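PDB 4Y2W: alanine racemase 1 from Caldanaerobacter subterraneus subsp. tengcongensis MB4, which belongs to the alanine racemase family and joins an N-terminal TIM-barrel domain to a C-terminal beta domain, in an assembly of two chains. Local coordinates for residues K186-I191 with S218-V223; P82-G87 with G164-F169; K306-V311 with T324-V329; S350-I355 with Q360-R365; R23-I28 with I227-A232. The protein carries 1 engineered substitution. All coordinates share one frame; numbering follows the deposited sequence.

Interaction 1 of 5, residues K186-I191 with S218-V223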
# COMPACT_ATOMS: atom_id res chain seq x y z
N LYS A 186 19.84 22.83 22.53
CA LYS A 186 20.14 23.55 21.28
C LYS A 186 18.92 24.33 20.80
O LYS A 186 19.03 25.50 20.43
CB LYS A 186 20.57 22.59 20.18
CG LYS A 186 21.99 22.08 20.30
CD LYS A 186 22.43 21.42 19.01
CE LYS A 186 23.78 20.75 19.15
NZ LYS A 186 24.21 20.09 17.89
N PHE A 187 17.77 23.66 20.81
CA PHE A 187 16.51 24.25 20.38
C PHE A 187 16.16 25.47 21.24
O PHE A 187 15.95 26.56 20.71
CB PHE A 187 15.39 23.20 20.47
CG PHE A 187 14.10 23.62 19.82
CD1 PHE A 187 14.07 23.98 18.48
CD2 PHE A 187 12.92 23.63 20.54
CE1 PHE A 187 12.88 24.37 17.88
CE2 PHE A 187 11.73 24.01 19.95
CZ PHE A 187 11.71 24.38 18.62
N MET A 188 16.14 25.29 22.55
CA MET A 188 15.84 26.38 23.48
C MET A 188 16.86 27.52 23.39
O MET A 188 16.51 28.68 23.57
CB MET A 188 15.75 25.87 24.92
CG MET A 188 14.66 24.83 25.19
SD MET A 188 13.00 25.23 24.60
CE MET A 188 12.82 26.91 25.18
N ASN A 189 18.12 27.18 23.09
CA ASN A 189 19.17 28.18 22.93
C ASN A 189 18.99 29.07 21.70
O ASN A 189 19.35 30.25 21.71
CB ASN A 189 20.55 27.52 22.90
CG ASN A 189 21.00 27.04 24.28
OD1 ASN A 189 20.20 26.91 25.21
ND2 ASN A 189 22.30 26.77 24.41
N LEU A 190 18.42 28.51 20.64
CA LEU A 190 18.03 29.30 19.47
C LEU A 190 16.84 30.20 19.79
O LEU A 190 16.75 31.31 19.28
CB LEU A 190 17.71 28.40 18.28
CG LEU A 190 17.43 29.10 16.95
CD1 LEU A 190 18.63 29.92 16.51
CD2 LEU A 190 17.05 28.10 15.88
N ILE A 191 15.92 29.70 20.62
CA ILE A 191 14.73 30.47 21.01
C ILE A 191 15.09 31.64 21.92
O ILE A 191 14.59 32.75 21.75
CB ILE A 191 13.66 29.60 21.72
CG1 ILE A 191 13.23 28.42 20.83
CG2 ILE A 191 12.45 30.43 22.11
CD1 ILE A 191 12.77 28.80 19.44
N SER A 218 10.08 18.18 27.39
CA SER A 218 9.91 18.39 25.95
C SER A 218 8.51 18.85 25.53
O SER A 218 8.32 19.30 24.40
CB SER A 218 10.27 17.11 25.18
OG SER A 218 9.43 16.03 25.54
N HIS A 219 7.54 18.74 26.44
CA HIS A 219 6.14 19.08 26.16
C HIS A 219 5.96 20.45 25.51
O HIS A 219 5.22 20.58 24.54
CB HIS A 219 5.30 19.00 27.44
CG HIS A 219 5.08 17.60 27.94
ND1 HIS A 219 4.09 17.27 28.83
CD2 HIS A 219 5.73 16.44 27.65
CE1 HIS A 219 4.13 15.98 29.09
NE2 HIS A 219 5.12 15.45 28.38
N LEU A 220 6.62 21.46 26.07
CA LEU A 220 6.57 22.84 25.56
C LEU A 220 5.13 23.35 25.37
O LEU A 220 4.27 23.06 26.20
CB LEU A 220 7.40 22.96 24.27
CG LEU A 220 8.89 22.63 24.36
CD1 LEU A 220 9.51 22.58 22.98
CD2 LEU A 220 9.62 23.63 25.24
N ASP A 221 4.86 24.09 24.29
CA ASP A 221 3.54 24.67 24.05
C ASP A 221 2.60 23.69 23.34
O ASP A 221 1.38 23.79 23.48
CB ASP A 221 3.66 25.95 23.22
CG ASP A 221 4.60 26.96 23.84
OD1 ASP A 221 4.43 27.30 25.03
OD2 ASP A 221 5.52 27.42 23.13
N MET A 222 3.17 22.78 22.56
CA MET A 222 2.37 21.80 21.82
C MET A 222 3.10 20.46 21.71
O MET A 222 4.32 20.39 21.79
CB MET A 222 2.02 22.33 20.43
CG MET A 222 0.95 21.55 19.69
SD MET A 222 0.26 22.43 18.28
CE MET A 222 1.73 22.69 17.29
N VAL A 223 2.31 19.40 21.54
CA VAL A 223 2.81 18.03 21.53
C VAL A 223 2.25 17.29 20.29
O VAL A 223 1.14 17.58 19.84
CB VAL A 223 2.48 17.37 22.89
CG1 VAL A 223 1.80 16.02 22.75
CG2 VAL A 223 3.73 17.27 23.75
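Leu-220 meets Phe-187 and Met-188 with its two methyl branches, and every contact between the two segments passes through this one leucine. The residues before it bond back to helix 209-214 and its end, Ser-218 OG to Leu-215 O and His-219 NE2 to Ile-212 O. Leu-220 comes next, and its side chain sets out toward helix 177-195. The backbones stay well apart here, with Leu-220 CA 10.1 Å from Met-188 CA, and side chains fill the distance. CD1 reaches the edge of the Phe-187 ring, near the ring plane, and lies 4.0 Å from Phe-187 CE2. The ring gets there because its CG is anti to the backbone N (chi1 -170°). CD2 takes the other partner and lies 3.8 Å from Met-188 SD. Met-188 does not start out straight at the loop. Its chain bends at chi2 (-50°) and chi3 (-47°), and its sulfur comes nearer than its base. The methionine and leucine side chains run past each other in opposite directions. Phe-187 is buried, while Met-188 and Leu-220 are partly exposed.

The setting is the outer layer of the TIM barrel. Helix 177-195 follows strand 160-166, the sixth of the barrel, while 218-223 leads into the eighth. Strand 203-208 lies between these two in the barrel. Asp-221 turns to that strand, where its OD2 forms a salt bridge with Lys-204 NZ. At Met-222 the eighth strand begins. Val-223 makes backbone bonds with Lys-34 and Met-36 of the first strand, where the barrel closes.

Interaction 2 of 5, residues P82-G87 with G164-F169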
# COMPACT_ATOMS: atom_id res chain seq x y z
N PRO A 82 -7.06 23.69 12.40
CA PRO A 82 -5.82 24.07 11.72
C PRO A 82 -4.98 22.85 11.35
O PRO A 82 -4.90 21.90 12.12
CB PRO A 82 -5.08 24.92 12.76
CG PRO A 82 -6.15 25.41 13.68
CD PRO A 82 -7.16 24.31 13.73
N ILE A 83 -4.36 22.89 10.17
CA ILE A 83 -3.56 21.77 9.66
C ILE A 83 -2.15 22.23 9.32
O ILE A 83 -1.97 23.29 8.71
CB ILE A 83 -4.18 21.17 8.39
CG1 ILE A 83 -5.62 20.71 8.66
CG2 ILE A 83 -3.33 20.01 7.87
CD1 ILE A 83 -6.47 20.64 7.41
N LEU A 84 -1.15 21.43 9.70
CA LEU A 84 0.25 21.71 9.41
C LEU A 84 0.81 20.69 8.44
O LEU A 84 0.67 19.48 8.66
CB LEU A 84 1.09 21.71 10.69
CG LEU A 84 2.61 21.79 10.52
CD1 LEU A 84 3.04 23.08 9.85
CD2 LEU A 84 3.31 21.63 11.86
N ILE A 85 1.45 21.17 7.38
CA ILE A 85 2.15 20.32 6.42
C ILE A 85 3.64 20.29 6.76
O ILE A 85 4.34 21.29 6.61
CB ILE A 85 1.97 20.85 4.98
CG1 ILE A 85 0.48 20.87 4.61
CG2 ILE A 85 2.75 20.00 3.99
CD1 ILE A 85 0.14 21.78 3.45
N PHE A 86 4.12 19.13 7.22
CA PHE A 86 5.53 18.95 7.56
C PHE A 86 6.41 19.08 6.32
O PHE A 86 7.49 19.67 6.37
CB PHE A 86 5.78 17.57 8.18
CG PHE A 86 5.07 17.34 9.48
CD1 PHE A 86 5.31 18.16 10.57
CD2 PHE A 86 4.18 16.29 9.63
CE1 PHE A 86 4.66 17.95 11.78
CE2 PHE A 86 3.52 16.08 10.83
CZ PHE A 86 3.77 16.91 11.91
N GLY A 87 5.93 18.54 5.21
CA GLY A 87 6.71 18.45 3.99
C GLY A 87 6.77 19.74 3.20
O GLY A 87 6.24 20.77 3.60
N GLY A 164 4.50 29.26 14.62
CA GLY A 164 5.18 28.15 15.28
C GLY A 164 6.64 27.98 14.93
O GLY A 164 7.15 28.56 13.97
N ILE A 165 7.32 27.18 15.75
CA ILE A 165 8.70 26.79 15.50
C ILE A 165 8.91 25.43 16.15
O ILE A 165 8.50 25.21 17.29
CB ILE A 165 9.71 27.83 16.05
CG1 ILE A 165 11.15 27.37 15.80
CG2 ILE A 165 9.49 28.08 17.54
CD1 ILE A 165 12.18 28.48 15.91
N TYR A 166 9.51 24.49 15.41
CA TYR A 166 9.63 23.13 15.92
C TYR A 166 10.85 22.37 15.42
O TYR A 166 11.54 22.80 14.49
CB TYR A 166 8.36 22.33 15.60
CG TYR A 166 8.15 21.98 14.15
CD1 TYR A 166 7.75 22.93 13.22
CD2 TYR A 166 8.32 20.67 13.70
CE1 TYR A 166 7.54 22.60 11.90
CE2 TYR A 166 8.12 20.32 12.38
CZ TYR A 166 7.72 21.29 11.48
OH TYR A 166 7.52 20.95 10.16
N SER A 167 11.10 21.25 16.09
CA SER A 167 12.18 20.33 15.76
C SER A 167 11.69 18.90 16.00
O SER A 167 10.51 18.69 16.30
CB SER A 167 13.42 20.64 16.61
OG SER A 167 14.56 19.95 16.12
N HIS A 168 12.59 17.93 15.87
CA HIS A 168 12.24 16.51 15.95
C HIS A 168 13.38 15.72 16.58
O HIS A 168 14.54 15.88 16.19
CB HIS A 168 11.94 15.98 14.54
CG HIS A 168 11.09 14.75 14.51
ND1 HIS A 168 9.72 14.80 14.37
CD2 HIS A 168 11.42 13.44 14.59
CE1 HIS A 168 9.24 13.57 14.37
NE2 HIS A 168 10.25 12.72 14.51
N PHE A 169 13.05 14.86 17.55
CA PHE A 169 14.06 14.04 18.24
C PHE A 169 14.53 12.89 17.35
O PHE A 169 13.72 12.22 16.72
CB PHE A 169 13.51 13.47 19.55
CG PHE A 169 13.32 14.50 20.64
CD1 PHE A 169 14.40 15.24 21.10
CD2 PHE A 169 12.08 14.70 21.21
CE1 PHE A 169 14.24 16.18 22.10
CE2 PHE A 169 11.91 15.64 22.22
CZ PHE A 169 12.99 16.38 22.66
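Tyr-166 reaches across the inside of the barrel from the sixth strand to Leu-84 and Phe-86, on and just after the third. The backbones stay well apart, with Leu-84 CA and Gly-164 CA 10.0 Å from each other, and side chains bridge the distance.

The apolar contacts are two. Leu-84 CD2 lies 4.3 Å from Tyr-166 CE1, obliquely to the tyrosine ring. Phe-86 CD1 lies 4.0 Å from Tyr-166 CE2, and the two aromatic side chains cross at a slant. Tyr-166 holds its CG between the backbone N and the carbonyl carbon (chi1 71°), and its ring spans the gap from there. His-129 of the fifth strand touches both Leu-84 and Tyr-166. The ring of His-205 meets that of Tyr-166 with nearly parallel planes.

The polar part belongs to the tyrosine hydroxyl. Its OH sits at the edge of the Phe-86 ring, in the ring plane, 3.6 Å from Phe-86 CD1. Its hydrogen bond goes to Thr-105 OG1 on the fourth strand, next to strand 83-85. Further along the chain, His-168 touches the bound alanine.

No hydrogen bond joins the two segments. The buried hydroxyl is satisfied by Thr-105, which probably helps to hold the end of the tyrosine in place. Toward Phe-86 it meets the ring edge at CD1 and also the backbone CA, and with CD1 the contact is probably weakly polar.

Interaction 3 of 5, residues K306-V311 with T324-V329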
# COMPACT_ATOMS: atom_id res chain seq x y z
N LYS A 306 -8.39 -19.35 18.28
CA LYS A 306 -7.31 -20.32 18.13
C LYS A 306 -6.31 -19.79 17.11
O LYS A 306 -6.70 -19.08 16.17
CB LYS A 306 -7.85 -21.67 17.63
CG LYS A 306 -8.92 -22.30 18.51
CD LYS A 306 -8.35 -22.89 19.78
CE LYS A 306 -9.45 -23.48 20.64
NZ LYS A 306 -8.90 -24.18 21.84
N TYR A 307 -5.05 -20.13 17.29
CA TYR A 307 -4.01 -19.76 16.33
C TYR A 307 -3.98 -20.75 15.17
O TYR A 307 -3.97 -21.96 15.37
CB TYR A 307 -2.65 -19.69 17.02
CG TYR A 307 -2.49 -18.46 17.87
CD1 TYR A 307 -2.00 -17.28 17.32
CD2 TYR A 307 -2.85 -18.45 19.21
CE1 TYR A 307 -1.86 -16.13 18.08
CE2 TYR A 307 -2.72 -17.31 19.98
CZ TYR A 307 -2.22 -16.16 19.41
OH TYR A 307 -2.07 -15.01 20.16
N VAL A 308 -3.98 -20.21 13.95
CA VAL A 308 -3.91 -21.04 12.74
C VAL A 308 -2.76 -20.55 11.87
O VAL A 308 -2.71 -19.37 11.52
CB VAL A 308 -5.25 -21.05 11.95
CG1 VAL A 308 -6.27 -21.93 12.65
CG2 VAL A 308 -5.81 -19.64 11.77
N PRO A 309 -1.82 -21.44 11.53
CA PRO A 309 -0.64 -21.00 10.78
C PRO A 309 -0.92 -20.80 9.29
O PRO A 309 -1.75 -21.50 8.71
CB PRO A 309 0.35 -22.15 10.99
CG PRO A 309 -0.51 -23.35 11.13
CD PRO A 309 -1.77 -22.89 11.82
N ILE A 310 -0.22 -19.85 8.69
CA ILE A 310 -0.20 -19.69 7.25
C ILE A 310 0.63 -20.83 6.68
O ILE A 310 1.77 -21.02 7.08
CB ILE A 310 0.42 -18.34 6.83
CG1 ILE A 310 -0.48 -17.18 7.28
CG2 ILE A 310 0.63 -18.27 5.33
CD1 ILE A 310 0.19 -15.82 7.21
N VAL A 311 0.05 -21.58 5.75
CA VAL A 311 0.75 -22.70 5.13
C VAL A 311 0.91 -22.45 3.64
O VAL A 311 -0.04 -22.04 2.96
CB VAL A 311 0.04 -24.05 5.41
CG1 VAL A 311 0.27 -24.47 6.85
CG2 VAL A 311 -1.45 -23.97 5.12
N THR A 324 -6.97 -27.50 10.91
CA THR A 324 -7.24 -28.87 11.34
C THR A 324 -7.57 -28.99 12.82
O THR A 324 -8.38 -29.83 13.21
CB THR A 324 -6.03 -29.77 11.04
OG1 THR A 324 -5.64 -29.61 9.67
CG2 THR A 324 -6.36 -31.24 11.31
N ASP A 325 -6.95 -28.15 13.65
CA ASP A 325 -7.13 -28.21 15.10
C ASP A 325 -8.35 -27.44 15.60
O ASP A 325 -8.70 -27.54 16.77
CB ASP A 325 -5.88 -27.68 15.81
CG ASP A 325 -4.62 -28.38 15.36
OD1 ASP A 325 -4.68 -29.58 15.02
OD2 ASP A 325 -3.56 -27.71 15.34
N VAL A 326 -8.98 -26.66 14.72
CA VAL A 326 -10.13 -25.85 15.10
C VAL A 326 -11.43 -26.56 14.73
O VAL A 326 -11.64 -26.92 13.57
CB VAL A 326 -10.09 -24.47 14.43
CG1 VAL A 326 -11.25 -23.60 14.90
CG2 VAL A 326 -8.76 -23.78 14.72
N GLU A 327 -12.31 -26.74 15.72
CA GLU A 327 -13.57 -27.45 15.53
C GLU A 327 -14.70 -26.50 15.12
O GLU A 327 -14.77 -25.36 15.59
CB GLU A 327 -13.97 -28.21 16.80
CG GLU A 327 -13.21 -29.52 16.99
CD GLU A 327 -13.89 -30.44 18.00
OE1 GLU A 327 -14.14 -31.62 17.65
OE2 GLU A 327 -14.17 -29.99 19.14
N GLY A 328 -15.58 -26.98 14.24
CA GLY A 328 -16.77 -26.24 13.83
C GLY A 328 -16.51 -25.11 12.85
O GLY A 328 -17.24 -24.12 12.84
N VAL A 329 -15.48 -25.27 12.01
CA VAL A 329 -15.10 -24.23 11.06
C VAL A 329 -16.09 -24.20 9.90
O VAL A 329 -16.53 -25.25 9.42
CB VAL A 329 -13.66 -24.44 10.53
CG1 VAL A 329 -13.31 -23.39 9.48
CG2 VAL A 329 -12.66 -24.36 11.67
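In the beta-rich C-terminal domain, Val-326 of the loop after strand 319-322 packs against Lys-306 and Val-308 of strand 306-311. One methyl does the touching. Val-326 CG2 lies 3.7 Å from Lys-306 CB and 3.7 Å from Val-308 CG1, as if set between them. Lys-306 and Val-308 are two residues apart on the strand. The two valine side chains cross at about a right angle. The lysine passes Val-326 in the opposite direction, with only the base of its chain in contact. Its CG is still within 4.1 Å of Val-326 CG2, but the bend at chi2 (-74°) takes the rest of the chain away, and the ammonium end plays no part.

The contact is purely apolar, with no hydrogen bond across it. Val-308 is buried and also touches Val-323, Ile-321 and Leu-303. Lys-306 is exposed, and the contact thus runs from the interior to the surface. The loop has its own polar ties: Asp-325 OD1 forms a salt bridge with Arg-276, and Thr-324 OG1 bonds to Asp-322 OD1.

Strands 306-311 and 319-322 are antiparallel neighbours. Here the loop leaving one of them folds back beside the other, against the mixed sheet of the C-terminal domain of the alanine racemase family.

Interaction 4 of 5, residues S350-I355 with Q360-R365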
# COMPACT_ATOMS: atom_id res chain seq x y z
N SER A 350 3.33 -7.26 17.41
CA SER A 350 3.78 -8.63 17.15
C SER A 350 4.10 -8.84 15.67
O SER A 350 5.11 -9.47 15.33
CB SER A 350 2.73 -9.65 17.58
OG SER A 350 2.49 -9.58 18.97
N MET A 351 3.24 -8.31 14.79
CA MET A 351 3.46 -8.40 13.35
C MET A 351 4.70 -7.62 12.93
O MET A 351 5.51 -8.11 12.14
CB MET A 351 2.23 -7.89 12.60
CG MET A 351 2.39 -7.92 11.08
SD MET A 351 0.83 -8.07 10.18
CE MET A 351 0.48 -9.81 10.44
N ALA A 352 4.85 -6.41 13.46
CA ALA A 352 6.01 -5.56 13.17
C ALA A 352 7.33 -6.23 13.57
O ALA A 352 8.33 -6.12 12.86
CB ALA A 352 5.87 -4.22 13.88
N ASP A 353 7.33 -6.91 14.72
CA ASP A 353 8.51 -7.63 15.19
C ASP A 353 8.88 -8.76 14.24
O ASP A 353 10.03 -8.86 13.82
CB ASP A 353 8.27 -8.20 16.59
CG ASP A 353 8.04 -7.12 17.64
OD1 ASP A 353 8.30 -5.93 17.35
OD2 ASP A 353 7.60 -7.46 18.75
N LYS A 354 7.89 -9.58 13.89
CA LYS A 354 8.12 -10.76 13.04
C LYS A 354 8.79 -10.42 11.71
O LYS A 354 9.64 -11.18 11.24
CB LYS A 354 6.79 -11.50 12.80
CG LYS A 354 6.90 -12.79 11.98
CD LYS A 354 7.61 -13.91 12.72
CE LYS A 354 6.74 -14.54 13.80
NZ LYS A 354 7.31 -15.82 14.30
N ILE A 355 8.43 -9.30 11.10
CA ILE A 355 9.07 -8.87 9.84
C ILE A 355 10.10 -7.74 10.03
O ILE A 355 10.43 -7.03 9.08
CB ILE A 355 8.03 -8.48 8.75
CG1 ILE A 355 6.97 -7.52 9.29
CG2 ILE A 355 7.37 -9.74 8.20
CD1 ILE A 355 6.25 -6.74 8.21
N GLN A 360 4.28 1.42 12.60
CA GLN A 360 3.90 2.43 11.61
C GLN A 360 3.92 1.88 10.18
O GLN A 360 2.99 2.13 9.42
CB GLN A 360 4.79 3.66 11.72
CG GLN A 360 4.58 4.47 13.00
CD GLN A 360 5.63 4.21 14.07
OE1 GLN A 360 6.07 3.08 14.27
NE2 GLN A 360 6.03 5.27 14.76
N GLU A 361 4.95 1.12 9.83
CA GLU A 361 5.06 0.56 8.47
C GLU A 361 4.01 -0.52 8.19
O GLU A 361 3.54 -0.65 7.06
CB GLU A 361 6.46 0.01 8.20
CG GLU A 361 6.67 -0.37 6.73
CD GLU A 361 8.09 -0.83 6.43
OE1 GLU A 361 8.69 -1.56 7.25
OE2 GLU A 361 8.60 -0.47 5.35
N VAL A 362 3.65 -1.30 9.22
CA VAL A 362 2.64 -2.34 9.08
C VAL A 362 1.28 -1.72 8.73
O VAL A 362 0.62 -2.15 7.78
CB VAL A 362 2.52 -3.20 10.36
CG1 VAL A 362 1.34 -4.16 10.26
CG2 VAL A 362 3.81 -3.96 10.60
N PHE A 363 0.88 -0.72 9.50
CA PHE A 363 -0.36 0.01 9.23
C PHE A 363 -0.37 0.63 7.83
O PHE A 363 -1.39 0.58 7.13
CB PHE A 363 -0.59 1.12 10.27
CG PHE A 363 -1.17 0.63 11.58
CD1 PHE A 363 -2.25 -0.25 11.62
CD2 PHE A 363 -0.66 1.11 12.79
CE1 PHE A 363 -2.79 -0.67 12.83
CE2 PHE A 363 -1.20 0.69 14.00
CZ PHE A 363 -2.27 -0.20 14.02
N SER A 364 0.76 1.21 7.42
CA SER A 364 0.86 1.86 6.11
C SER A 364 0.86 0.87 4.94
O SER A 364 0.65 1.26 3.79
CB SER A 364 2.12 2.72 6.05
OG SER A 364 3.30 1.94 5.97
N ARG A 365 1.09 -0.40 5.24
CA ARG A 365 1.10 -1.45 4.23
C ARG A 365 -0.31 -1.85 3.80
O ARG A 365 -0.50 -2.42 2.72
CB ARG A 365 1.83 -2.68 4.79
CG ARG A 365 2.95 -3.22 3.92
CD ARG A 365 4.10 -2.24 3.80
NE ARG A 365 5.40 -2.91 3.83
CZ ARG A 365 6.57 -2.31 3.66
NH1 ARG A 365 6.65 -0.99 3.43
NH2 ARG A 365 7.69 -3.03 3.71
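Val-362 packs both its methyls against 350-355: CG1 on Met-351, CG2 on Ala-352 and, more loosely, on Ile-355. CG1 lies 3.9 Å from Met-351 SD, with Met-351 CG hardly farther. CG2 rests on the backbone side of Ala-352, 3.7 Å from its CA, and also near its CB. Ile-355 CD1 is 4.4 Å from Val-362 CG2. The small Ala-352 side chain is consistent with the close approach here, its CA being 6.2 Å from Val-362 CA. Met-351 holds its CG anti to the backbone N (chi1 178°), which carries CG and SD to the valine CG1; the chain bends only beyond the sulfur.

In the next shell, polar groups brace helix 359-365. Arg-365 NH1 forms a salt bridge with Glu-361 OE2 at 2.8 Å, one turn back. The carboxylate carbon of Glu-361 lies over one face of the guanidinium, toward its rim. Ser-364 OG donates to Glu-361 O over 2.8 Å, tilted 35° from the carbonyl plane. Glu-361 OE1 is bonded to Thr-357 OG1.

Farther out lies the second subunit. Its Asp-292 pairs with Arg-365 NH2, and its Arg-293 N bonds to Glu-361 OE2. Gln-360, on the same helix, touches the bound alanine.

One helix thus turns an apolar side to its partner within the chain and a charged pair to the other subunit. With several partners around it, buried Glu-361 probably stays ionised.

Interaction 5 of 5, residues R23-I28 with I227-A232. With PO4 (phosphate ion), chain C.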
# COMPACT_ATOMS: atom_id res chain seq x y z
N ARG A 23 -7.64 11.11 24.59
CA ARG A 23 -7.89 11.56 25.97
C ARG A 23 -6.81 11.10 26.97
O ARG A 23 -6.59 11.77 27.98
CB ARG A 23 -9.28 11.13 26.44
CG ARG A 23 -10.41 11.93 25.80
CD ARG A 23 -11.74 11.74 26.54
NE ARG A 23 -12.17 10.34 26.58
CZ ARG A 23 -12.73 9.68 25.56
NH1 ARG A 23 -12.93 10.27 24.39
NH2 ARG A 23 -13.08 8.41 25.72
N GLU A 24 -6.16 9.98 26.70
CA GLU A 24 -5.04 9.51 27.52
C GLU A 24 -3.84 10.45 27.42
O GLU A 24 -3.14 10.67 28.41
CB GLU A 24 -4.61 8.09 27.12
CG GLU A 24 -5.63 7.01 27.44
CD GLU A 24 -5.77 6.76 28.93
OE1 GLU A 24 -4.73 6.56 29.59
OE2 GLU A 24 -6.91 6.76 29.44
N ILE A 25 -3.61 11.01 26.24
CA ILE A 25 -2.49 11.93 26.03
C ILE A 25 -2.70 13.23 26.81
O ILE A 25 -1.74 13.80 27.34
CB ILE A 25 -2.27 12.25 24.53
CG1 ILE A 25 -2.01 10.97 23.73
CG2 ILE A 25 -1.11 13.22 24.35
CD1 ILE A 25 -0.87 10.12 24.26
N LYS A 26 -3.95 13.70 26.89
CA LYS A 26 -4.28 14.90 27.66
C LYS A 26 -3.98 14.75 29.16
O LYS A 26 -3.63 15.73 29.82
CB LYS A 26 -5.75 15.28 27.46
CG LYS A 26 -6.04 15.86 26.08
CD LYS A 26 -7.46 16.40 25.96
CE LYS A 26 -7.60 17.79 26.56
NZ LYS A 26 -6.78 18.81 25.85
N LYS A 27 -4.12 13.54 29.69
CA LYS A 27 -3.81 13.26 31.09
C LYS A 27 -2.31 13.41 31.38
O LYS A 27 -1.94 13.88 32.45
CB LYS A 27 -4.27 11.85 31.48
CG LYS A 27 -5.78 11.66 31.44
CD LYS A 27 -6.16 10.20 31.65
CE LYS A 27 -7.66 10.01 31.72
NZ LYS A 27 -8.05 8.60 31.96
N ILE A 28 -1.47 13.02 30.42
CA ILE A 28 -0.01 13.07 30.58
C ILE A 28 0.52 14.50 30.53
O ILE A 28 1.40 14.86 31.31
CB ILE A 28 0.70 12.23 29.48
CG1 ILE A 28 0.25 10.76 29.53
CG2 ILE A 28 2.22 12.33 29.63
CD1 ILE A 28 0.36 10.11 30.89
N ILE A 227 1.38 7.65 16.06
CA ILE A 227 1.12 6.22 16.20
C ILE A 227 0.44 5.87 17.52
O ILE A 227 -0.42 4.99 17.57
CB ILE A 227 2.41 5.38 16.04
CG1 ILE A 227 2.09 3.88 16.00
CG2 ILE A 227 3.39 5.67 17.17
CD1 ILE A 227 1.10 3.48 14.93
N ILE A 228 0.82 6.56 18.59
CA ILE A 228 0.28 6.29 19.92
C ILE A 228 -1.24 6.47 19.99
O ILE A 228 -1.91 5.80 20.77
CB ILE A 228 1.00 7.16 20.98
CG1 ILE A 228 0.83 6.54 22.37
CG2 ILE A 228 0.51 8.60 20.94
CD1 ILE A 228 1.88 7.02 23.36
N LEU A 229 -1.78 7.36 19.16
CA LEU A 229 -3.23 7.54 19.05
C LEU A 229 -3.92 6.30 18.47
O LEU A 229 -5.15 6.16 18.59
CB LEU A 229 -3.55 8.75 18.17
CG LEU A 229 -3.08 10.13 18.63
CD1 LEU A 229 -3.21 11.14 17.50
CD2 LEU A 229 -3.86 10.59 19.86
N PHE A 230 -3.15 5.40 17.85
CA PHE A 230 -3.70 4.23 17.17
C PHE A 230 -3.34 2.90 17.85
O PHE A 230 -3.22 1.86 17.21
CB PHE A 230 -3.29 4.27 15.69
CG PHE A 230 -3.67 5.55 15.01
CD1 PHE A 230 -4.98 5.78 14.61
CD2 PHE A 230 -2.73 6.57 14.83
CE1 PHE A 230 -5.34 6.97 14.00
CE2 PHE A 230 -3.09 7.76 14.23
CZ PHE A 230 -4.40 7.97 13.81
N GLY A 231 -3.19 2.95 19.18
CA GLY A 231 -3.09 1.76 20.01
C GLY A 231 -1.77 1.02 19.97
O GLY A 231 -1.72 -0.17 20.25
N ALA A 232 -0.69 1.73 19.64
CA ALA A 232 0.64 1.12 19.60
C ALA A 232 1.70 2.07 20.14
O ALA A 232 1.50 3.28 20.21
CB ALA A 232 0.98 0.70 18.17
P PO4 C . 5.02 9.59 16.24
O1 PO4 C . 4.24 9.26 17.49
O2 PO4 C . 6.49 9.35 16.46
O3 PO4 C . 4.79 11.04 15.88
O4 PO4 C . 4.54 8.70 15.11
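Ile-25 and Ile-228 meet tip to tip, from helix 15-28 and from a short 3-10 turn that also addresses a phosphate ion. Ile-25 CD1 lies 3.9 Å from Ile-228 CG2. Ile-25 CG1 is 4.3 Å from Leu-229 CD2, a looser touch by the next residue. With CG1 beside the backbone N (chi1 -58°), Ile-25 turns CG1 to Leu-229, and CD1 goes on to Ile-228.

The phosphate, probably from the crystallisation liquor, sits at the start of the 3-10 segment. Ile-227 N makes a weak hydrogen bond to its O4, long at 3.5 Å but nearly straight at 179°. Ile-227 CG2 lies beside the ion, 3.7 Å from O1.

In the fold, the turn follows the eighth barrel strand, 222-224. Helix 15-28 comes before the first, 34-38. That first strand supports both sides: Ile-25 touches Ile-35, and Leu-229 touches Ala-37. Ile-228 also packs on Ala-209 and Leu-213 of helix 209-214.

The chemistry is divided. Aliphatic branches alone join the two segments, in a buried setting. The Ile-227 N-H points at the anion, though its bond is weak; the start of the 3-10 segment would probably suit negative charge.

In the fold
Interactions 1, 2 and 5 belong to the N-terminal barrel, and 3 and 4 to the C-terminal domain. Interaction 5 spans most of the barrel sequence, and interactions 2 and 1 fall within that span, in this order. Interactions 3 and 4 follow. Interactions 1 and 2 have centres 12 Å apart and share the closed eight-stranded sheet; Phe-187 packs on Ile-165 and Tyr-166. Interaction 1 touches interaction 5 through His-219 and Ile-28. The domains meet where Gln-360 and Phe-363 of interaction 4 pack on Ile-227 of interaction 5. Interaction 3 lies far out, its centre 52 Å from that of interaction 1. Both domains supply residues touching bound alanine: His-168 and Gln-360.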